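Local atomic coordinates of citrate lyase, subunit 1 (Methanosaeta concilii, PDB entry 6HXI), a protein that is the ATP-grasp and citrate-binding subunit of an ATP citrate lyase, which probably turns citrate, ATP and coenzyme A into acetyl-CoA, oxaloacetate, ADP and phosphate. Residues 305-311 against 345-351; 375-379 against 405-409. All coordinates share one frame. Residues are numbered along the deposited sequence.

Interaction 1: 305-311 against 345-351. With COA (coenzyme A), chain G; FLC (citrate anion), chain M.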
loop_
_atom_site.group_PDB
_atom_site.type_symbol
_atom_site.label_atom_id
_atom_site.label_comp_id
_atom_site.label_asym_id
_atom_site.label_seq_id
_atom_site.Cartn_x
_atom_site.Cartn_y
_atom_site.Cartn_z
ATOM N N TYR C 305 -38.959 -36.789 5.700
ATOM C CA TYR C 305 -37.899 -35.782 5.630
ATOM C C TYR C 305 -38.516 -34.472 6.127
ATOM O O TYR C 305 -39.658 -34.163 5.793
ATOM C CB TYR C 305 -37.268 -35.649 4.228
ATOM C CG TYR C 305 -38.114 -34.905 3.222
ATOM C CD1 TYR C 305 -39.096 -35.562 2.484
ATOM C CD2 TYR C 305 -37.924 -33.546 2.993
ATOM C CE1 TYR C 305 -39.877 -34.879 1.556
ATOM C CE2 TYR C 305 -38.713 -32.847 2.082
ATOM C CZ TYR C 305 -39.682 -33.520 1.358
ATOM O OH TYR C 305 -40.459 -32.831 0.469
ATOM N N SER C 306 -37.812 -33.750 6.986
ATOM C CA SER C 306 -38.275 -32.480 7.547
ATOM C C SER C 306 -37.082 -31.756 8.139
ATOM O O SER C 306 -35.956 -32.173 7.923
ATOM C CB SER C 306 -39.337 -32.726 8.616
ATOM O OG SER C 306 -38.786 -33.555 9.625
ATOM N N GLY C 307 -37.329 -30.682 8.863
ATOM C CA GLY C 307 -36.267 -29.908 9.504
ATOM C C GLY C 307 -35.343 -29.207 8.535
ATOM O O GLY C 307 -34.147 -29.072 8.798
ATOM N N ASP C 308 -35.907 -28.758 7.405
ATOM C CA ASP C 308 -35.232 -28.039 6.313
ATOM C C ASP C 308 -33.929 -28.718 5.822
ATOM O O ASP C 308 -32.850 -28.129 5.979
ATOM C CB ASP C 308 -35.000 -26.556 6.659
ATOM C CG ASP C 308 -34.620 -25.658 5.475
ATOM O OD1 ASP C 308 -35.009 -25.985 4.310
ATOM O OD2 ASP C 308 -33.967 -24.611 5.710
ATOM N N PRO C 309 -33.997 -29.936 5.200
ATOM C CA PRO C 309 -32.766 -30.548 4.668
ATOM C C PRO C 309 -32.302 -29.840 3.396
ATOM O O PRO C 309 -33.141 -29.349 2.642
ATOM C CB PRO C 309 -33.177 -31.999 4.384
ATOM C CG PRO C 309 -34.646 -31.989 4.234
ATOM C CD PRO C 309 -35.194 -30.779 4.932
ATOM N N ASN C 310 -30.968 -29.780 3.150
ATOM C CA ASN C 310 -30.438 -29.140 1.950
ATOM C C ASN C 310 -30.667 -29.982 0.688
ATOM O O ASN C 310 -31.084 -31.138 0.779
ATOM C CB ASN C 310 -28.955 -28.746 2.114
ATOM C CG ASN C 310 -27.993 -29.885 2.373
ATOM O OD1 ASN C 310 -28.010 -30.932 1.713
ATOM N ND2 ASN C 310 -27.073 -29.668 3.304
ATOM N N THR C 311 -30.385 -29.388 -0.490
ATOM C CA THR C 311 -30.515 -30.007 -1.812
ATOM C C THR C 311 -29.788 -31.359 -1.925
ATOM O O THR C 311 -30.361 -32.315 -2.428
ATOM C CB THR C 311 -30.056 -29.006 -2.883
ATOM O OG1 THR C 311 -30.883 -27.861 -2.786
ATOM C CG2 THR C 311 -30.129 -29.573 -4.301
ATOM N N PHE C 345 -40.887 -23.944 7.547
ATOM C CA PHE C 345 -39.546 -23.433 7.287
ATOM C C PHE C 345 -38.759 -24.222 6.250
ATOM O O PHE C 345 -37.850 -23.647 5.660
ATOM C CB PHE C 345 -38.740 -23.258 8.589
ATOM C CG PHE C 345 -38.375 -24.513 9.355
ATOM C CD1 PHE C 345 -39.277 -25.089 10.252
ATOM C CD2 PHE C 345 -37.115 -25.084 9.222
ATOM C CE1 PHE C 345 -38.925 -26.239 10.983
ATOM C CE2 PHE C 345 -36.769 -26.236 9.943
ATOM C CZ PHE C 345 -37.672 -26.799 10.821
ATOM N N THR C 346 -39.083 -25.506 6.026
ATOM C CA THR C 346 -38.435 -26.339 5.005
ATOM C C THR C 346 -38.587 -25.630 3.683
ATOM O O THR C 346 -39.708 -25.313 3.280
ATOM C CB THR C 346 -39.045 -27.746 4.990
ATOM O OG1 THR C 346 -38.778 -28.389 6.243
ATOM C CG2 THR C 346 -38.519 -28.632 3.838
ATOM N N ASP C 347 -37.464 -25.318 3.042
ATOM C CA ASP C 347 -37.460 -24.640 1.750
ATOM C C ASP C 347 -37.893 -25.605 0.627
ATOM O O ASP C 347 -37.200 -26.578 0.333
ATOM C CB ASP C 347 -36.068 -24.043 1.471
ATOM C CG ASP C 347 -36.115 -22.873 0.512
ATOM O OD1 ASP C 347 -36.432 -23.093 -0.685
ATOM O OD2 ASP C 347 -35.861 -21.731 0.960
ATOM N N VAL C 348 -39.037 -25.335 -0.001
ATOM C CA VAL C 348 -39.573 -26.228 -1.040
ATOM C C VAL C 348 -38.736 -26.170 -2.335
ATOM O O VAL C 348 -38.637 -27.172 -3.045
ATOM C CB VAL C 348 -41.088 -25.981 -1.282
ATOM C CG1 VAL C 348 -41.668 -26.977 -2.295
ATOM C CG2 VAL C 348 -41.874 -26.031 0.029
ATOM N N ALA C 349 -38.128 -25.006 -2.628
ATOM C CA ALA C 349 -37.299 -24.800 -3.812
ATOM C C ALA C 349 -36.031 -25.622 -3.741
ATOM O O ALA C 349 -35.685 -26.268 -4.731
ATOM C CB ALA C 349 -36.954 -23.332 -3.971
ATOM N N LYS C 350 -35.310 -25.561 -2.589
ATOM C CA LYS C 350 -34.041 -26.274 -2.332
ATOM C C LYS C 350 -34.257 -27.784 -2.251
ATOM O O LYS C 350 -33.477 -28.540 -2.837
ATOM C CB LYS C 350 -33.367 -25.781 -1.029
ATOM C CG LYS C 350 -32.904 -24.339 -1.059
ATOM C CD LYS C 350 -32.259 -23.946 0.262
ATOM C CE LYS C 350 -32.000 -22.462 0.316
ATOM N NZ LYS C 350 -31.429 -22.044 1.623
ATOM N N THR C 351 -35.310 -28.226 -1.511
ATOM C CA THR C 351 -35.631 -29.653 -1.364
ATOM C C THR C 351 -36.067 -30.244 -2.711
ATOM O O THR C 351 -35.496 -31.258 -3.129
ATOM C CB THR C 351 -36.648 -29.931 -0.242
ATOM O OG1 THR C 351 -37.891 -29.312 -0.536
ATOM C CG2 THR C 351 -36.147 -29.535 1.130
HETATM N N1A COA G . -15.931 -25.037 14.071
HETATM C C2A COA G . -16.445 -25.822 15.024
HETATM N N3A COA G . -17.733 -26.081 15.291
HETATM C C4A COA G . -18.545 -25.377 14.487
HETATM C C5A COA G . -18.161 -24.524 13.467
HETATM C C6A COA G . -16.778 -24.385 13.240
HETATM N N6A COA G . -16.264 -23.676 12.235
HETATM N N7A COA G . -19.265 -23.894 12.914
HETATM C C8A COA G . -20.275 -24.381 13.590
HETATM N N9A COA G . -19.915 -25.280 14.562
HETATM C C1B COA G . -20.789 -25.969 15.510
HETATM C C2B COA G . -21.665 -25.069 16.373
HETATM O O2B COA G . -20.938 -24.560 17.493
HETATM C C3B COA G . -22.755 -26.062 16.789
HETATM O O3B COA G . -22.322 -26.920 17.867
HETATM P P3B COA G . -23.318 -27.607 18.907
HETATM O O7A COA G . -24.341 -28.341 18.109
HETATM O O8A COA G . -22.470 -28.488 19.753
HETATM O O9A COA G . -23.881 -26.461 19.767
HETATM C C4B COA G . -22.871 -27.012 15.591
HETATM O O4B COA G . -21.684 -26.802 14.798
HETATM C C5B COA G . -24.104 -26.833 14.741
HETATM O O5B COA G . -24.288 -25.420 14.528
HETATM P P1A COA G . -25.769 -24.732 14.603
HETATM O O1A COA G . -25.839 -23.378 13.998
HETATM O O2A COA G . -26.360 -24.797 16.003
HETATM O O3A COA G . -26.484 -25.818 13.678
HETATM P P2A COA G . -27.845 -26.062 12.890
HETATM O O4A COA G . -27.732 -25.523 11.521
HETATM O O5A COA G . -28.019 -27.563 12.863
HETATM O O6A COA G . -29.027 -25.332 13.725
HETATM C CBP COA G . -31.250 -26.035 14.441
HETATM C CCP COA G . -29.754 -25.998 14.773
HETATM C CDP COA G . -31.980 -26.725 15.602
HETATM C CEP COA G . -31.818 -24.614 14.256
HETATM C CAP COA G . -31.447 -26.840 13.127
HETATM O OAP COA G . -30.703 -28.045 13.146
HETATM C C9P COA G . -32.883 -27.141 12.718
HETATM O O9P COA G . -33.553 -26.278 12.145
HETATM N N8P COA G . -33.348 -28.369 13.000
HETATM C C7P COA G . -34.727 -28.768 12.758
HETATM C C6P COA G . -35.454 -29.065 14.041
HETATM C C5P COA G . -36.854 -29.579 13.801
HETATM O O5P COA G . -37.128 -30.211 12.782
HETATM N N4P COA G . -37.758 -29.287 14.735
HETATM C C3P COA G . -39.171 -29.616 14.602
HETATM C C2P COA G . -39.928 -28.614 13.754
HETATM S S1P COA G . -41.675 -29.088 13.888
HETATM C CAC FLC M . -42.340 -29.933 6.565
HETATM C CA FLC M . -42.267 -30.100 8.078
HETATM C CB FLC M . -41.340 -29.137 8.842
HETATM C CBC FLC M . -41.710 -27.687 8.451
HETATM C CG FLC M . -41.471 -29.350 10.359
HETATM C CGC FLC M . -42.047 -30.689 10.808
HETATM O OA1 FLC M . -41.251 -29.890 5.931
HETATM O OA2 FLC M . -43.486 -29.903 6.031
HETATM O OB1 FLC M . -40.841 -27.027 7.851
HETATM O OB2 FLC M . -42.851 -27.276 8.762
HETATM O OG1 FLC M . -41.263 -31.645 10.968
HETATM O OG2 FLC M . -43.288 -30.772 10.984
HETATM O OHB FLC M . -39.990 -29.397 8.482
HETATM O O HOH W 1 -40.305 -30.144 0.429
#

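Interaction 2: 375-379 against 405-409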
loop_
_atom_site.group_PDB
_atom_site.type_symbol
_atom_site.label_atom_id
_atom_site.label_comp_id
_atom_site.label_asym_id
_atom_site.label_seq_id
_atom_site.Cartn_x
_atom_site.Cartn_y
_atom_site.Cartn_z
ATOM N N VAL C 375 -47.557 -35.030 -6.793
ATOM C CA VAL C 375 -47.005 -34.017 -5.891
ATOM C C VAL C 375 -48.081 -33.083 -5.304
ATOM O O VAL C 375 -48.924 -32.606 -6.051
ATOM C CB VAL C 375 -45.907 -33.185 -6.609
ATOM C CG1 VAL C 375 -45.172 -32.268 -5.625
ATOM C CG2 VAL C 375 -44.926 -34.079 -7.374
ATOM N N ARG C 376 -48.022 -32.811 -3.981
ATOM C CA ARG C 376 -48.856 -31.843 -3.258
ATOM C C ARG C 376 -47.949 -31.184 -2.219
ATOM O O ARG C 376 -47.540 -31.834 -1.261
ATOM C CB ARG C 376 -50.091 -32.463 -2.583
ATOM C CG ARG C 376 -51.078 -31.413 -2.022
ATOM C CD ARG C 376 -50.728 -30.905 -0.620
ATOM N NE ARG C 376 -51.688 -29.915 -0.118
ATOM C CZ ARG C 376 -51.667 -29.389 1.106
ATOM N NH1 ARG C 376 -50.732 -29.750 1.977
ATOM N NH2 ARG C 376 -52.594 -28.513 1.473
ATOM N N ARG C 377 -47.650 -29.905 -2.397
ATOM C CA ARG C 377 -46.778 -29.214 -1.470
ATOM C C ARG C 377 -47.058 -27.727 -1.351
ATOM O O ARG C 377 -47.446 -27.077 -2.313
ATOM C CB ARG C 377 -45.302 -29.481 -1.847
ATOM C CG ARG C 377 -44.259 -29.116 -0.791
ATOM C CD ARG C 377 -44.280 -29.977 0.457
ATOM N NE ARG C 377 -43.059 -29.762 1.239
ATOM C CZ ARG C 377 -43.012 -29.672 2.562
ATOM N NH1 ARG C 377 -44.114 -29.814 3.284
ATOM N NH2 ARG C 377 -41.854 -29.482 3.176
ATOM N N GLY C 378 -46.858 -27.231 -0.136
ATOM C CA GLY C 378 -46.917 -25.826 0.250
ATOM C C GLY C 378 -45.718 -25.545 1.144
ATOM O O GLY C 378 -45.038 -26.488 1.587
ATOM N N GLY C 379 -45.453 -24.264 1.399
ATOM C CA GLY C 379 -44.326 -23.850 2.228
ATOM C C GLY C 379 -43.398 -22.820 1.596
ATOM O O GLY C 379 -43.675 -22.343 0.489
ATOM N N PRO C 405 -51.177 -25.706 -2.087
ATOM C CA PRO C 405 -52.055 -25.566 -0.905
ATOM C C PRO C 405 -53.558 -25.514 -1.167
ATOM O O PRO C 405 -54.324 -25.662 -0.221
ATOM C CB PRO C 405 -51.561 -24.265 -0.252
ATOM C CG PRO C 405 -50.169 -24.059 -0.778
ATOM C CD PRO C 405 -50.247 -24.560 -2.190
ATOM N N GLU C 406 -53.977 -25.300 -2.430
ATOM C CA GLU C 406 -55.389 -25.244 -2.852
ATOM C C GLU C 406 -56.061 -26.636 -2.825
ATOM O O GLU C 406 -57.278 -26.745 -2.632
ATOM C CB GLU C 406 -55.529 -24.557 -4.234
ATOM C CG GLU C 406 -55.032 -25.360 -5.440
ATOM C CD GLU C 406 -53.539 -25.609 -5.599
ATOM O OE1 GLU C 406 -53.175 -26.577 -6.307
ATOM O OE2 GLU C 406 -52.734 -24.835 -5.031
ATOM N N THR C 407 -55.254 -27.692 -3.025
ATOM C CA THR C 407 -55.668 -29.094 -2.996
ATOM C C THR C 407 -55.512 -29.553 -1.553
ATOM O O THR C 407 -54.513 -29.214 -0.893
ATOM C CB THR C 407 -54.759 -29.919 -3.928
ATOM O OG1 THR C 407 -54.808 -29.367 -5.238
ATOM C CG2 THR C 407 -55.126 -31.386 -3.971
ATOM N N HIS C 408 -56.493 -30.331 -1.072
ATOM C CA HIS C 408 -56.492 -30.912 0.267
ATOM C C HIS C 408 -55.261 -31.832 0.386
ATOM O O HIS C 408 -54.949 -32.566 -0.551
ATOM C CB HIS C 408 -57.830 -31.639 0.520
ATOM C CG HIS C 408 -57.860 -32.501 1.740
ATOM N ND1 HIS C 408 -57.379 -32.051 2.963
ATOM C CD2 HIS C 408 -58.330 -33.762 1.892
ATOM C CE1 HIS C 408 -57.547 -33.056 3.810
ATOM N NE2 HIS C 408 -58.136 -34.102 3.215
ATOM N N MET C 409 -54.531 -31.731 1.494
ATOM C CA MET C 409 -53.259 -32.447 1.721
ATOM C C MET C 409 -53.202 -33.883 1.177
ATOM O O MET C 409 -52.315 -34.208 0.385
ATOM C CB MET C 409 -52.849 -32.432 3.202
ATOM C CG MET C 409 -51.414 -32.885 3.423
ATOM S SD MET C 409 -50.939 -32.958 5.156
ATOM C CE MET C 409 -51.617 -34.525 5.629
#

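Interaction 1: 305-311 against 345-351
Tyr305, at the end of strand 301-306, leans on Thr351 (CE2 to CB 4.3 Å), and a water joins Tyr305 OH to Thr351 OG1, 2.7 Å from each. Ser306 CB lies 3.2 Å from citrate OG1, while the Ser306 hydroxyl bonds Glu304. Gly307, at positive phi, gives its N to citrate OHB (3.0 Å), the hydroxyl that in turn donates to Thr346 OG1 (2.7 Å); Phe345 N and Thr346 N donate to citrate OB1 (3.1 and 3.0 Å). A CB on Gly307 would strike coenzyme A O5P. Asp308 fastens the two loops together: its N donates to Thr346 OG1 (3.1 Å) and its OD1 accepts from Asp347 N (2.8 Å). Pro309 O lies 3.4 Å from Thr351 CG2. Past Asn310, the N-cap of helix 311-325, Thr311 OG1 donates to Lys350 O at 2.7 Å. The paired loops thus present backbone NH groups and one hydroxyl to citrate, with the Phe345 ring bordering both citrate and coenzyme A.

Interaction 2: 375-379 against 405-409
Arg376 dominates this buried contact, burying 125 Å² against 405-409. Its CA-to-CB bond points toward the loop, and its guanidinium forks onto one carbonyl: NE and NH2 donate to Thr407 O at 3.0 and 3.1 Å, with the oxygen near the guanidinium plane. Over one face of the same group lies Met409, whose CA is 3.5 Å from Arg376 NE and whose CG is 3.5 Å from Arg376 NH1. The charge is met beyond the two segments, where NH1 forms a salt bridge with Glu184 of the neighbouring succinyl-CoA ligase-type alpha subunit and also bonds Gly340 O. Strands 371-376 and 400-403 are neighbours in a parallel sheet whose strands alternate with helices, the alpha/beta arrangement of the succinyl-CoA synthetase-like citrate-binding region, and this contact joins the C-terminal end of strand 371-376 and the turn after it to the loop that follows strand 400-403. Pro405, with 60 Å² buried, packs flat on the backbone of that turn: its CG sits 3.8 Å from Gly378 CA and its CD 3.8 Å from Arg377 O. A side chain on Gly378 would clash with that ring, since an ideal CB would lie 3.0 Å from Pro405 CG. Met409, at 48 Å², turns the end of its side chain away from 375-379, onto Ala282, Ile285 and Tyr286 of helix 280-292 and Met181 of the alpha subunit.

Interactions 1 and 2 follow one another along the chain, about 15 Å apart, centre to centre, in the citrate-binding region. Helix 348-361, which begins in 345-351, leads on through helix 363-368 to strand 371-376 and so to 375-379. The contacts touch directly: Thr346 CG2 packs 3.5 Å from Arg377 NH2, and Val348 CG1 lies 3.7 Å from Arg377 CG. Arg377, next to the Arg376 that holds 405-409, hydrogen-bonds through NH1 to the citrate gripped by interaction 1. Loops after strands 334-338, 371-376 and 400-403 lie at the C-terminal end of the parallel sheet; 345-351 and Arg377 reach citrate together with 305-311 from the small antiparallel pair, while 405-409 backs 375-379 and meets the alpha subunit.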